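Local coordinates for putative peptidyl-arginine deiminase (Chlorobium tepidum, PDB 1XKN), which probably hydrolyses the guanidine group of agmatine or of arginine residues, as a putative deiminase of the Porphyromonas-type peptidyl-arginine deiminase family, at residues A[157-162]-A[173-178]; A[187-192]-A[202-207]. All coordinates share one frame; numbering follows the deposited sequence.

Contact 1: residues A[157-162]-A[173-178]; sequences GGAIDV and ACLLNP
Ala-159 meets Cys-174 and Leu-175 where a beta-hairpin runs into a short helix. The hairpin pairs strand 160-162 with strand 167-171, and helix 172-175 follows directly, in a protein of the Porphyromonas-type peptidyl-arginine deiminase family. The contact is buried and purely apolar, with no hydrogen bond between the two segments. Ala-159 ends the 3-10 segment 157-159, and its CB points at the helix. Two side chains receive it. CD1 of Leu-175 lies 3.6 Å from Ala-159 CB. Cys-174 has SG anti to the backbone N (chi1 -178°), which brings the sulfur to the methyl of Ala-159. The other branch of Leu-175 reaches the strand more loosely, with CD2 4.4 Å from Ile-160 CG2. The two methyls of Leu-175 thus divide their work between neighbouring residues of 157-162. His-217 from a loop also packs on both Ala-159 and Cys-174. The carbonyl O of Ala-159 is bonded to Thr-170 OG1 in the partner strand, and Gly-158 N to Asp-97 OD2. Cys-174 SG sits 3.7 Å from Ala-159 CB.

Contact 2: residues A[187-192]-A[202-207]; sequences AEIEAQ and VLWLGD
Glu-190 of helix 186-197 takes the indole N-H of Trp-204 on strand 201-205. This hydrogen bond is the tight point of the contact. Trp-204 NE1 lies 2.8 Å from Glu-190 OE2, and the N-H...O angle is 156°. The acceptor is tilted a little from the ring plane, and the N-H comes to OE2 from above the carboxylate plane. Carboxylate and ring planes are 28° apart. Glu-190 reaches across with CG anti to its carbonyl carbon and the chain extended beyond CG. Its aliphatic part is used as well: CG is 3.9 Å from Val-202 CG2 and also lies at the indole edge. Val-202 turns its other methyl, CG1, over one face of the same ring, near the rim. The far end of the indole is packed more loosely, with Ile-189 CG2 4.3 Å from Trp-204 CH2.

The carboxylate end of Glu-190 is the looser, watered part. One water gives a hydrogen bond to OE1 and accepts one from Val-202 N. A second water is 2.7 Å from Glu-190 OE2 and also donates to Val-202 O. The carboxylate is thus tied to both backbone polar groups of Val-202 through solvent. OE1 also forms a salt bridge with Arg-194, one turn further along the helix. That partner probably favours the charged form of Glu-190. Lys-186 makes a cation-pi contact with Trp-204. The axes of 187-192 and 202-205 approach to 10.8 Å, with their directions 132° apart. Strand 201-205 is parallel to its neighbour 167-171, and the helices between them pack on this sheet: a beta-alpha-beta crossover.

How the contacts relate
From the N terminus, contact 1 comes first. Its 157-162 segment enters the hairpin, and the chain returns through strand 167-171 to 173-178, closing a short loop. Contact 2 opens afterwards, so the two are in series and neither crosses the other. After helix 186-197 the chain turns back into strand 201-205, which closes the second loop. The three strands 160-162, 167-171 and 201-205 form one sheet, which both contacts reach. The centres of the two contacts are about 8 Å apart, and their residues touch. Leu-175 CB lies 3.5 Å from Trp-204 CZ3, and Leu-176 packs on the same ring. Leu-175, at the end of helix 172-175, and Leu-176 just after it join the two contacts.

Contact 1: residues A[157-162]-A[173-178]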
loop_
_atom_site.group_PDB
_atom_site.type_symbol
_atom_site.label_atom_id
_atom_site.label_comp_id
_atom_site.label_asym_id
_atom_site.label_seq_id
_atom_site.Cartn_x
_atom_site.Cartn_y
_atom_site.Cartn_z
ATOM N N GLY A 157 1.025 6.609 -0.608
ATOM C CA GLY A 157 0.071 5.813 0.139
ATOM C C GLY A 157 0.744 4.835 1.085
ATOM O O GLY A 157 0.189 4.488 2.128
ATOM N N GLY A 158 1.943 4.388 0.726
ATOM C CA GLY A 158 2.656 3.439 1.560
ATOM C C GLY A 158 3.259 4.061 2.807
ATOM O O GLY A 158 3.744 3.347 3.691
ATOM N N ALA A 159 3.223 5.387 2.886
ATOM C CA ALA A 159 3.777 6.103 4.029
ATOM C C ALA A 159 2.751 6.353 5.129
ATOM O O ALA A 159 3.090 6.850 6.206
ATOM C CB ALA A 159 4.378 7.427 3.570
ATOM N N ILE A 160 1.497 6.004 4.865
ATOM C CA ILE A 160 0.438 6.195 5.852
ATOM C C ILE A 160 -0.411 4.930 5.971
ATOM O O ILE A 160 -0.409 4.086 5.077
ATOM C CB ILE A 160 -0.496 7.379 5.475
ATOM C CG1 ILE A 160 -1.157 7.117 4.121
ATOM C CG2 ILE A 160 0.299 8.680 5.436
ATOM C CD1 ILE A 160 -2.277 8.086 3.786
ATOM N N ASP A 161 -1.120 4.794 7.086
ATOM C CA ASP A 161 -1.993 3.649 7.320
ATOM C C ASP A 161 -3.075 4.114 8.289
ATOM O O ASP A 161 -2.771 4.587 9.382
ATOM C CB ASP A 161 -1.198 2.480 7.909
ATOM C CG ASP A 161 -2.013 1.202 7.989
ATOM O OD1 ASP A 161 -2.695 0.990 9.011
ATOM O OD2 ASP A 161 -1.980 0.419 7.016
ATOM N N VAL A 162 -4.335 3.991 7.884
ATOM C CA VAL A 162 -5.444 4.450 8.721
ATOM C C VAL A 162 -6.278 3.334 9.346
ATOM O O VAL A 162 -6.335 2.221 8.824
ATOM C CB VAL A 162 -6.387 5.381 7.917
ATOM C CG1 VAL A 162 -5.595 6.549 7.347
ATOM C CG2 VAL A 162 -7.064 4.604 6.790
ATOM N N ALA A 173 10.565 9.296 10.000
ATOM C CA ALA A 173 11.613 9.079 9.014
ATOM C C ALA A 173 11.180 9.456 7.602
ATOM O O ALA A 173 11.965 10.014 6.836
ATOM C CB ALA A 173 12.068 7.623 9.046
ATOM N N CYS A 174 9.934 9.160 7.250
ATOM C CA CYS A 174 9.464 9.473 5.909
ATOM C C CYS A 174 8.768 10.824 5.781
ATOM O O CYS A 174 9.240 11.698 5.055
ATOM C CB CYS A 174 8.532 8.364 5.408
ATOM S SG CYS A 174 7.928 8.601 3.721
ATOM N N LEU A 175 7.657 11.000 6.491
ATOM C CA LEU A 175 6.906 12.245 6.398
ATOM C C LEU A 175 7.619 13.503 6.878
ATOM O O LEU A 175 7.167 14.609 6.593
ATOM C CB LEU A 175 5.546 12.110 7.095
ATOM C CG LEU A 175 4.384 11.851 6.126
ATOM C CD1 LEU A 175 4.617 10.544 5.379
ATOM C CD2 LEU A 175 3.064 11.803 6.880
ATOM N N LEU A 176 8.721 13.357 7.604
ATOM C CA LEU A 176 9.445 14.543 8.035
ATOM C C LEU A 176 10.785 14.656 7.313
ATOM O O LEU A 176 11.595 15.525 7.631
ATOM C CB LEU A 176 9.645 14.560 9.559
ATOM C CG LEU A 176 8.367 14.807 10.378
ATOM C CD1 LEU A 176 8.730 15.041 11.839
ATOM C CD2 LEU A 176 7.628 16.027 9.828
ATOM N N ASN A 177 11.019 13.790 6.330
ATOM C CA ASN A 177 12.267 13.864 5.577
ATOM C C ASN A 177 12.184 15.089 4.669
ATOM O O ASN A 177 11.211 15.267 3.935
ATOM C CB ASN A 177 12.483 12.607 4.722
ATOM C CG ASN A 177 13.872 12.561 4.100
ATOM O OD1 ASN A 177 14.326 13.531 3.499
ATOM N ND2 ASN A 177 14.548 11.428 4.241
ATOM N N PRO A 178 13.199 15.963 4.723
ATOM C CA PRO A 178 13.212 17.171 3.891
ATOM C C PRO A 178 13.076 16.926 2.387
ATOM O O PRO A 178 12.725 17.844 1.643
ATOM C CB PRO A 178 14.548 17.817 4.249
ATOM C CG PRO A 178 14.715 17.440 5.683
ATOM C CD PRO A 178 14.316 15.979 5.684
#

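Contact 2: residues A[187-192]-A[202-207]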
loop_
_atom_site.group_PDB
_atom_site.type_symbol
_atom_site.label_atom_id
_atom_site.label_comp_id
_atom_site.label_asym_id
_atom_site.label_seq_id
_atom_site.Cartn_x
_atom_site.Cartn_y
_atom_site.Cartn_z
ATOM N N ALA A 187 3.536 20.528 11.752
ATOM C CA ALA A 187 2.200 21.075 11.968
ATOM C C ALA A 187 1.417 21.189 10.661
ATOM O O ALA A 187 0.251 20.794 10.587
ATOM C CB ALA A 187 2.294 22.437 12.644
ATOM N N GLU A 188 2.064 21.732 9.632
ATOM C CA GLU A 188 1.437 21.905 8.324
ATOM C C GLU A 188 1.060 20.562 7.706
ATOM O O GLU A 188 -0.015 20.417 7.114
ATOM C CB GLU A 188 2.383 22.668 7.391
ATOM C CG GLU A 188 2.551 24.142 7.768
ATOM C CD GLU A 188 3.736 24.801 7.085
ATOM O OE1 GLU A 188 4.880 24.353 7.313
ATOM O OE2 GLU A 188 3.529 25.771 6.327
ATOM N N ILE A 189 1.946 19.580 7.843
ATOM C CA ILE A 189 1.692 18.251 7.304
ATOM C C ILE A 189 0.474 17.639 7.991
ATOM O O ILE A 189 -0.420 17.122 7.322
ATOM C CB ILE A 189 2.939 17.357 7.469
ATOM C CG1 ILE A 189 4.032 17.864 6.528
ATOM C CG2 ILE A 189 2.601 15.899 7.162
ATOM C CD1 ILE A 189 5.396 17.251 6.757
ATOM N N GLU A 190 0.423 17.708 9.318
ATOM C CA GLU A 190 -0.732 17.165 10.027
ATOM C C GLU A 190 -2.001 17.898 9.601
ATOM O O GLU A 190 -3.049 17.280 9.433
ATOM C CB GLU A 190 -0.559 17.277 11.543
ATOM C CG GLU A 190 0.324 16.188 12.126
ATOM C CD GLU A 190 0.141 16.024 13.621
ATOM O OE1 GLU A 190 -0.961 16.330 14.130
ATOM O OE2 GLU A 190 1.088 15.556 14.285
ATOM N N ALA A 191 -1.908 19.212 9.422
ATOM C CA ALA A 191 -3.072 19.986 9.013
ATOM C C ALA A 191 -3.623 19.458 7.692
ATOM O O ALA A 191 -4.833 19.304 7.535
ATOM C CB ALA A 191 -2.716 21.464 8.885
ATOM N N GLN A 192 -2.736 19.174 6.742
ATOM C CA GLN A 192 -3.168 18.659 5.446
ATOM C C GLN A 192 -3.781 17.268 5.562
ATOM O O GLN A 192 -4.730 16.950 4.851
ATOM C CB GLN A 192 -1.996 18.630 4.465
ATOM C CG GLN A 192 -1.454 20.015 4.115
ATOM C CD GLN A 192 -2.377 20.795 3.190
ATOM O OE1 GLN A 192 -2.071 20.999 2.013
ATOM N NE2 GLN A 192 -3.511 21.234 3.718
ATOM N N VAL A 202 -2.784 11.773 14.519
ATOM C CA VAL A 202 -1.671 11.214 13.775
ATOM C C VAL A 202 -0.698 10.577 14.753
ATOM O O VAL A 202 -0.236 11.221 15.700
ATOM C CB VAL A 202 -0.924 12.293 12.961
ATOM C CG1 VAL A 202 0.224 11.660 12.189
ATOM C CG2 VAL A 202 -1.890 12.984 12.010
ATOM N N LEU A 203 -0.400 9.304 14.525
ATOM C CA LEU A 203 0.516 8.557 15.377
ATOM C C LEU A 203 1.855 8.453 14.660
ATOM O O LEU A 203 1.980 7.744 13.658
ATOM C CB LEU A 203 -0.047 7.160 15.640
ATOM C CG LEU A 203 -1.432 7.075 16.287
ATOM C CD1 LEU A 203 -1.913 5.636 16.264
ATOM C CD2 LEU A 203 -1.373 7.600 17.715
ATOM N N TRP A 204 2.857 9.150 15.180
ATOM C CA TRP A 204 4.176 9.153 14.561
ATOM C C TRP A 204 5.169 8.127 15.083
ATOM O O TRP A 204 5.661 8.246 16.206
ATOM C CB TRP A 204 4.821 10.536 14.690
ATOM C CG TRP A 204 4.098 11.632 13.991
ATOM C CD1 TRP A 204 3.040 12.354 14.462
ATOM C CD2 TRP A 204 4.403 12.161 12.696
ATOM N NE1 TRP A 204 2.670 13.308 13.537
ATOM C CE2 TRP A 204 3.488 13.205 12.443
ATOM C CE3 TRP A 204 5.361 11.848 11.720
ATOM C CZ2 TRP A 204 3.505 13.946 11.259
ATOM C CZ3 TRP A 204 5.378 12.585 10.539
ATOM C CH2 TRP A 204 4.451 13.621 10.320
ATOM N N LEU A 205 5.469 7.125 14.262
ATOM C CA LEU A 205 6.457 6.116 14.632
ATOM C C LEU A 205 7.815 6.685 14.229
ATOM O O LEU A 205 7.884 7.783 13.672
ATOM C CB LEU A 205 6.196 4.797 13.903
ATOM C CG LEU A 205 4.884 4.098 14.277
ATOM C CD1 LEU A 205 4.740 2.817 13.461
ATOM C CD2 LEU A 205 4.882 3.782 15.767
ATOM N N GLY A 206 8.884 5.941 14.487
ATOM C CA GLY A 206 10.211 6.442 14.174
ATOM C C GLY A 206 10.856 6.064 12.857
ATOM O O GLY A 206 10.424 6.495 11.785
ATOM N N ASP A 207 11.919 5.271 12.945
ATOM C CA ASP A 207 12.663 4.832 11.770
ATOM C C ASP A 207 12.056 3.578 11.155
ATOM O O ASP A 207 11.264 2.882 11.790
ATOM C CB ASP A 207 14.119 4.549 12.150
ATOM C CG ASP A 207 14.889 5.811 12.500
ATOM O OD1 ASP A 207 15.954 5.694 13.138
ATOM O OD2 ASP A 207 14.437 6.912 12.125
HETATM O O HOH W 1 -2.400 14.198 16.080
HETATM O O HOH W 2 0.443 13.931 16.376
#